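Local coordinates for protein SAM-dependent methyltransferase (Thiobacillus denitrificans, PDB 5EPE) that binds S-adenosyl-L-homocysteine, the spent form of the methyl donor, and probably transfers methyl groups from S-adenosylmethionine, at residues A[10-15]-A[200-205]; A[38-43]-A[58-63]; A[140-145]-A[241-246]. All coordinates share one frame; numbering follows the deposited sequence. Where two conformers were deposited one is given.

Contact 1: A[10-15]-A[200-205]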
# COMPACT_ATOMS: atom_id res chain seq x y z
N THR A 10 4.87 19.94 -38.55
CA THR A 10 4.61 20.07 -37.15
C THR A 10 5.58 21.05 -36.48
O THR A 10 5.20 21.78 -35.57
CB THR A 10 4.74 18.65 -36.55
OG1 THR A 10 3.63 17.89 -37.09
CG2 THR A 10 4.66 18.68 -35.16
N GLU A 11 6.86 21.01 -36.92
CA GLU A 11 7.91 21.78 -36.27
C GLU A 11 8.43 22.96 -37.07
O GLU A 11 9.47 23.54 -36.72
CB GLU A 11 9.02 20.85 -35.87
CG GLU A 11 8.54 19.85 -34.81
CD GLU A 11 9.62 19.12 -34.06
OE1 GLU A 11 9.33 18.02 -33.56
OE2 GLU A 11 10.74 19.61 -33.96
N SER A 12 7.68 23.39 -38.07
CA SER A 12 8.15 24.47 -38.97
C SER A 12 8.37 25.80 -38.22
O SER A 12 9.12 26.66 -38.70
CB SER A 12 7.18 24.73 -40.14
OG SER A 12 5.87 25.06 -39.66
N ALA A 13 7.70 25.99 -37.09
CA ALA A 13 7.80 27.23 -36.35
C ALA A 13 8.64 27.05 -35.10
O ALA A 13 8.62 27.92 -34.24
CB ALA A 13 6.41 27.70 -35.98
N HIS A 14 9.32 25.92 -34.91
CA HIS A 14 10.18 25.73 -33.73
C HIS A 14 11.60 26.26 -34.03
O HIS A 14 12.13 25.95 -35.09
CB HIS A 14 10.35 24.26 -33.45
CG HIS A 14 9.24 23.64 -32.67
ND1 HIS A 14 7.91 23.73 -33.06
CD2 HIS A 14 9.25 22.97 -31.50
CE1 HIS A 14 7.17 23.08 -32.17
NE2 HIS A 14 7.95 22.66 -31.19
N ARG A 15 12.19 27.04 -33.11
CA ARG A 15 13.64 27.31 -33.17
C ARG A 15 14.42 26.16 -32.54
O ARG A 15 15.45 25.80 -33.03
CB ARG A 15 13.99 28.62 -32.47
CG ARG A 15 13.52 29.85 -33.26
CD ARG A 15 13.91 31.10 -32.49
NE ARG A 15 13.43 32.28 -33.19
CZ ARG A 15 13.20 33.46 -32.63
NH1 ARG A 15 13.43 33.66 -31.35
NH2 ARG A 15 12.77 34.45 -33.37
N TRP A 200 0.93 22.26 -31.48
CA TRP A 200 -0.51 22.26 -31.66
C TRP A 200 -0.97 23.49 -32.44
O TRP A 200 -1.79 23.37 -33.35
CB TRP A 200 -1.25 22.15 -30.31
CG TRP A 200 -0.70 21.09 -29.41
CD1 TRP A 200 -0.09 19.92 -29.76
CD2 TRP A 200 -0.75 21.11 -27.99
NE1 TRP A 200 0.31 19.24 -28.64
CE2 TRP A 200 -0.08 19.95 -27.53
CE3 TRP A 200 -1.29 22.01 -27.07
CZ2 TRP A 200 0.07 19.67 -26.20
CZ3 TRP A 200 -1.16 21.72 -25.72
CH2 TRP A 200 -0.48 20.55 -25.31
N LEU A 201 -0.42 24.66 -32.13
CA LEU A 201 -0.80 25.88 -32.85
C LEU A 201 -0.35 25.78 -34.31
O LEU A 201 -1.08 26.12 -35.22
CB LEU A 201 -0.18 27.10 -32.15
CG LEU A 201 -0.51 28.45 -32.79
CD1 LEU A 201 -2.00 28.65 -32.85
CD2 LEU A 201 0.18 29.62 -32.08
N THR A 202 0.88 25.30 -34.51
CA THR A 202 1.40 25.10 -35.84
C THR A 202 0.48 24.17 -36.68
O THR A 202 0.15 24.47 -37.82
CB THR A 202 2.84 24.57 -35.81
OG1 THR A 202 3.66 25.52 -35.10
CG2 THR A 202 3.42 24.38 -37.29
N MSE A 203 0.12 23.04 -36.11
CA MSE A 203 -0.74 22.08 -36.76
C MSE A 203 -2.09 22.63 -37.09
O MSE A 203 -2.61 22.39 -38.18
CB MSE A 203 -0.91 20.81 -35.94
CG MSE A 203 0.28 19.89 -36.03
SE MSE A 203 -0.14 18.25 -34.91
CE MSE A 203 0.29 19.06 -33.31
N ARG A 204 -2.69 23.38 -36.17
CA ARG A 204 -4.02 23.93 -36.43
C ARG A 204 -4.02 24.95 -37.55
O ARG A 204 -4.92 24.92 -38.43
CB ARG A 204 -4.62 24.59 -35.17
CG ARG A 204 -6.01 25.22 -35.38
CD ARG A 204 -7.04 24.20 -35.90
NE ARG A 204 -8.22 24.89 -36.34
CZ ARG A 204 -9.30 25.15 -35.60
NH1 ARG A 204 -9.47 24.70 -34.36
NH2 ARG A 204 -10.26 25.83 -36.16
N ARG A 205 -3.05 25.86 -37.51
CA ARG A 205 -2.90 26.85 -38.59
C ARG A 205 -2.60 26.18 -39.93
O ARG A 205 -3.08 26.61 -40.96
CB ARG A 205 -1.81 27.84 -38.23
CG ARG A 205 -2.30 28.82 -37.16
CD ARG A 205 -1.21 29.76 -36.71
NE ARG A 205 -1.79 30.73 -35.81
CZ ARG A 205 -1.15 31.76 -35.28
NH1 ARG A 205 0.11 31.94 -35.58
NH2 ARG A 205 -1.78 32.59 -34.45
O HOH W 1 6.07 24.36 -35.08
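Thr10 and Met203 bring the two backbones closest, their CA atoms 5.7 Å apart, where helix 5-11 meets the long helix 189-209. From Glu11 to His14 the chain makes a type I beta turn, closed by the bond from His14 N to Glu11 O, and this turn faces Thr202. The methyl of Thr202 does most of the touching. OG1 lies beside the backbone N (chi1 -59°), which puts CG2 anti to it, 3.5 Å from Ser12 OG and 3.6 Å from Thr10 O. On the other branch, Thr202 OG1 lies 3.6 Å from Ala13 CB. The same hydroxyl holds a water at 2.7 Å. This water donates to Thr10 O, accepts from Ala13 N and lies in the ring plane of His14, 2.8 Å from ND1. Thr202 OG1 is also bonded to Ala198 O and to Arg33 of the second subunit. Replacing Thr202 by a valine would probably leave the water without its link to the helix and Arg33 of the second subunit without its hydroxyl partner. Beside this, CG of the selenomethionine Met203 runs alongside Thr10 OG1, which bonds back to Ile6 O. Just past the turn the chain goes on to His17 and Asn18, which bind S-adenosyl-L-homocysteine; the contact itself is a water-mediated turn-to-helix junction beside a subunit interface.

Contact 2: A[38-43]-A[58-63]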
# COMPACT_ATOMS: atom_id res chain seq x y z
N ALA A 38 36.16 29.10 -29.47
CA ALA A 38 35.99 27.67 -29.31
C ALA A 38 35.26 27.11 -30.54
O ALA A 38 34.36 27.76 -31.05
CB ALA A 38 35.20 27.35 -28.04
N ARG A 39 35.65 25.90 -30.97
CA ARG A 39 35.08 25.25 -32.14
C ARG A 39 34.05 24.19 -31.68
O ARG A 39 34.33 23.36 -30.83
CB ARG A 39 36.15 24.56 -32.99
CG ARG A 39 37.19 25.52 -33.60
CD ARG A 39 38.55 24.82 -33.91
NE ARG A 39 39.06 24.13 -32.70
CZ ARG A 39 40.17 23.40 -32.61
NH1 ARG A 39 40.45 22.80 -31.44
NH2 ARG A 39 41.00 23.23 -33.67
N VAL A 40 32.88 24.24 -32.30
CA VAL A 40 31.78 23.34 -31.98
C VAL A 40 31.34 22.62 -33.25
O VAL A 40 31.17 23.26 -34.27
CB VAL A 40 30.57 24.12 -31.45
CG1 VAL A 40 29.46 23.16 -31.00
CG2 VAL A 40 30.99 25.01 -30.31
N LEU A 41 31.14 21.32 -33.15
CA LEU A 41 30.49 20.50 -34.17
C LEU A 41 29.15 20.04 -33.62
O LEU A 41 29.08 19.54 -32.47
CB LEU A 41 31.32 19.27 -34.49
CG LEU A 41 30.71 18.26 -35.49
CD1 LEU A 41 30.60 18.87 -36.89
CD2 LEU A 41 31.55 17.00 -35.52
N ASP A 42 28.09 20.21 -34.41
CA ASP A 42 26.71 19.85 -33.97
C ASP A 42 26.12 18.92 -35.03
O ASP A 42 25.85 19.34 -36.16
CB ASP A 42 25.87 21.09 -33.76
CG ASP A 42 24.54 20.81 -33.02
OD1 ASP A 42 24.31 19.67 -32.47
OD2 ASP A 42 23.72 21.79 -32.97
N LEU A 43 25.98 17.65 -34.70
CA LEU A 43 25.36 16.67 -35.62
C LEU A 43 23.85 16.53 -35.34
O LEU A 43 23.43 16.11 -34.26
CB LEU A 43 26.01 15.32 -35.46
CG LEU A 43 27.52 15.30 -35.71
CD1 LEU A 43 28.04 13.88 -35.72
CD2 LEU A 43 27.88 15.99 -37.02
N HIS A 58 28.80 33.88 -26.95
CA HIS A 58 30.10 33.41 -26.46
C HIS A 58 31.23 33.54 -27.46
O HIS A 58 32.37 33.29 -27.09
CB HIS A 58 30.01 31.97 -25.98
CG HIS A 58 29.06 31.81 -24.85
ND1 HIS A 58 29.37 32.20 -23.57
CD2 HIS A 58 27.78 31.38 -24.82
CE1 HIS A 58 28.33 32.01 -22.79
NE2 HIS A 58 27.35 31.52 -23.52
N GLY A 59 30.93 33.91 -28.70
CA GLY A 59 31.95 34.08 -29.71
C GLY A 59 32.50 32.76 -30.24
O GLY A 59 33.57 32.73 -30.84
N ILE A 60 31.77 31.66 -30.09
CA ILE A 60 32.21 30.37 -30.68
C ILE A 60 32.09 30.35 -32.19
O ILE A 60 31.43 31.23 -32.79
CB ILE A 60 31.49 29.14 -30.08
CG1 ILE A 60 29.99 29.11 -30.39
CG2 ILE A 60 31.73 29.12 -28.56
CD1 ILE A 60 29.63 28.50 -31.75
N VAL A 61 32.77 29.39 -32.79
CA VAL A 61 32.62 29.09 -34.21
C VAL A 61 32.25 27.64 -34.36
O VAL A 61 32.49 26.83 -33.46
CB VAL A 61 33.89 29.39 -35.05
CG1 VAL A 61 34.32 30.85 -34.87
CG2 VAL A 61 35.05 28.45 -34.73
N GLY A 62 31.61 27.29 -35.46
CA GLY A 62 31.24 25.90 -35.64
C GLY A 62 30.48 25.51 -36.87
O GLY A 62 30.22 26.35 -37.75
N THR A 63 30.14 24.22 -36.92
CA THR A 63 29.46 23.62 -38.04
C THR A 63 28.30 22.76 -37.57
O THR A 63 28.49 21.96 -36.66
CB THR A 63 30.44 22.74 -38.80
OG1 THR A 63 31.52 23.57 -39.20
CG2 THR A 63 29.79 22.16 -40.05
O HOH W 2 33.37 23.00 -36.57
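Val40 O is gripped by two donors: Thr63 N, 3.0 Å away and nearly along the C=O axis, and a water, bonded at longer range, that also reaches Thr63 OG1. The remaining bonds of the ladder alternate in direction. Val61 N gives an almost straight bond to Ala38 O (170° at the hydrogen), Val40 N reaches Val61 O in the carbonyl plane, bent to 146° at the hydrogen, and Asp42 N meets Thr63 O at 2.9 Å. Val61 O takes a second, weaker approach from the CA-H of Arg39, at 3.3 Å from CA. Such parallel pairing, with Arg39 opposite Val61 and Leu41 opposite Thr63, joins the first two strands of a Rossmann-like methyltransferase sheet through the beta-alpha-beta crossover of helix 49-58; at the end of this ladder the side chain of Asp42 comes to about 5 Å from the bound S-adenosyl-L-homocysteine. Opposite Val40 stands Gly62, whose CA lies 3.0 Å from Val40 O; a side chain there would run into that oxygen. Ile60 supplies the apolar contacts on the Val40 side. Its CG1 sits between the backbone N and the carbonyl carbon (chi1 66°), carrying CD1 across to Val40 CG2 at 4.0 Å, while CG2 touches Ala38 CB at 3.9 Å. On the face bearing Arg39, Val61 CG2 lies against the aliphatic CG of that arginine, whose guanidinium pairs with Glu131.

Contact 3: A[140-145]-A[241-246]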
# COMPACT_ATOMS: atom_id res chain seq x y z
N GLU A 140 19.41 13.72 -24.52
CA GLU A 140 18.77 12.40 -24.46
C GLU A 140 17.62 12.35 -23.45
O GLU A 140 17.70 13.00 -22.39
CB GLU A 140 19.80 11.31 -24.07
CG GLU A 140 20.89 10.99 -25.10
CD GLU A 140 20.31 10.31 -26.31
OE1 GLU A 140 20.86 10.52 -27.42
OE2 GLU A 140 19.33 9.53 -26.15
N PRO A 141 16.59 11.51 -23.76
CA PRO A 141 15.56 11.19 -22.79
C PRO A 141 15.93 10.18 -21.73
O PRO A 141 16.90 9.39 -21.85
CB PRO A 141 14.37 10.70 -23.66
CG PRO A 141 15.01 10.23 -24.94
CD PRO A 141 16.40 10.79 -25.03
N PHE A 142 15.20 10.26 -20.62
CA PHE A 142 15.34 9.34 -19.50
C PHE A 142 14.00 9.32 -18.77
O PHE A 142 13.13 10.16 -19.09
CB PHE A 142 16.55 9.74 -18.63
CG PHE A 142 16.42 11.08 -17.99
CD1 PHE A 142 15.80 11.24 -16.79
CD2 PHE A 142 16.89 12.21 -18.65
CE1 PHE A 142 15.62 12.48 -16.23
CE2 PHE A 142 16.75 13.48 -18.06
CZ PHE A 142 16.09 13.62 -16.86
N TRP A 143 13.78 8.40 -17.83
CA TRP A 143 12.54 8.43 -17.03
C TRP A 143 12.64 9.44 -15.89
O TRP A 143 13.50 9.36 -15.04
CB TRP A 143 12.19 7.04 -16.47
CG TRP A 143 11.87 6.02 -17.50
CD1 TRP A 143 12.48 4.78 -17.67
CD2 TRP A 143 10.89 6.10 -18.56
NE1 TRP A 143 11.90 4.09 -18.72
CE2 TRP A 143 10.94 4.88 -19.28
CE3 TRP A 143 9.93 7.05 -18.92
CZ2 TRP A 143 10.13 4.64 -20.41
CZ3 TRP A 143 9.09 6.78 -20.05
CH2 TRP A 143 9.23 5.61 -20.77
N ARG A 144 11.77 10.45 -15.92
CA ARG A 144 11.58 11.37 -14.81
C ARG A 144 10.97 10.61 -13.64
O ARG A 144 11.34 10.84 -12.51
CB ARG A 144 10.63 12.51 -15.25
CG ARG A 144 10.23 13.48 -14.18
CD ARG A 144 9.36 14.59 -14.75
NE ARG A 144 9.00 15.50 -13.68
CZ ARG A 144 7.94 15.42 -12.90
NH1 ARG A 144 7.02 14.45 -12.97
NH2 ARG A 144 7.83 16.34 -11.95
N LYS A 145 10.04 9.72 -13.94
CA LYS A 145 9.67 8.65 -13.03
C LYS A 145 9.25 7.47 -13.80
O LYS A 145 8.94 7.54 -14.95
CB LYS A 145 8.57 9.08 -12.04
CG LYS A 145 7.29 9.43 -12.65
CD LYS A 145 6.50 10.30 -11.65
CE LYS A 145 5.07 10.39 -12.10
NZ LYS A 145 4.39 11.54 -11.41
N GLY A 241 17.44 15.75 -21.12
CA GLY A 241 18.49 16.71 -20.84
C GLY A 241 19.67 16.62 -21.72
O GLY A 241 19.78 15.71 -22.55
N VAL A 242 20.53 17.63 -21.56
CA VAL A 242 21.85 17.62 -22.21
C VAL A 242 22.93 17.36 -21.17
O VAL A 242 23.04 18.06 -20.16
CB VAL A 242 22.13 18.89 -23.01
CG1 VAL A 242 23.44 18.76 -23.73
CG2 VAL A 242 21.02 19.16 -24.00
N PHE A 243 23.72 16.33 -21.45
CA PHE A 243 24.77 15.83 -20.61
C PHE A 243 26.12 16.08 -21.27
O PHE A 243 26.33 15.74 -22.44
CB PHE A 243 24.54 14.34 -20.38
CG PHE A 243 23.20 14.05 -19.77
CD1 PHE A 243 22.10 13.87 -20.57
CD2 PHE A 243 23.05 13.97 -18.39
CE1 PHE A 243 20.85 13.62 -20.00
CE2 PHE A 243 21.82 13.63 -17.82
CZ PHE A 243 20.72 13.51 -18.63
N ALA A 244 27.03 16.68 -20.51
CA ALA A 244 28.37 16.99 -20.95
C ALA A 244 29.33 15.96 -20.42
O ALA A 244 29.34 15.67 -19.23
CB ALA A 244 28.78 18.40 -20.46
N LEU A 245 30.12 15.39 -21.32
CA LEU A 245 30.95 14.20 -21.07
C LEU A 245 32.42 14.49 -21.39
O LEU A 245 32.73 15.14 -22.40
CB LEU A 245 30.50 13.03 -21.92
CG LEU A 245 28.99 12.73 -21.91
CD1 LEU A 245 28.73 11.55 -22.82
CD2 LEU A 245 28.53 12.38 -20.51
N MSE A 246 33.31 13.98 -20.54
CA MSE A 246 34.73 13.91 -20.87
C MSE A 246 35.27 12.54 -20.55
O MSE A 246 35.10 12.04 -19.43
CB MSE A 246 35.52 14.95 -20.08
CG MSE A 246 35.09 16.37 -20.37
SE MSE A 246 36.04 17.74 -19.27
CE MSE A 246 37.82 17.20 -19.87
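Gly241 and Glu140 carry the largest buried surfaces, facing each other as an antiparallel hydrogen-bonded pair. Glu140 N donates to Gly241 O at 2.8 Å with the donor nearly in line with the carbonyl, and Gly241 N returns a bond to Glu140 O at 3.0 Å, tilted 34° from the carbonyl plane. Both oxygens are thus used, and the carboxylate of Glu140 turns elsewhere, OE1 bonding to Ser113 OG. Here strand 238-247 runs antiparallel beside strand 134-143, as the seventh strand of the class I methyltransferase fold does beside the fifth; the short segments then diverge, their axes at 109°. Phe243 fills the angle so formed. Its CG stands anti to the carbonyl carbon (chi1 -57°), which places the ring against Phe142 and Glu140: the rim atom CZ lies 4.0 Å from Phe142 CE2 and CE1 lies 4.0 Å from Glu140 O, both partners near the plane of the Phe243 ring. The Phe142 side chain crosses that of Phe243 obliquely, and its ring edge meets Gly241 N, 3.9 Å from CE2. Phe170 of helix 167-177 meets Phe243 edge-to-face, and Phe174 of the same helix meets it at an intermediate angle.

How the contacts relate
Contacts 2 and 3 belong to one sheet but serve different parts of it: 38-43 with 58-63 is a parallel pair near its 88-92 border, 140-145 with 241-246 the antiparallel pair formed by the last parallel strand and strand 238-247. Both rest on backbone bonds, yet contact 2 adds aliphatic side chains and is only partly buried, whereas contact 3 is fully buried and aromatic. Contact 1 lies off the sheet between two helical elements, across the chain's centre from contact 3. It is peripheral, about 17 Å from that centre to its own, yet largely buried, with Ala13 exposed; it relies on a water and one threonine, and has a second subunit against several of its residues.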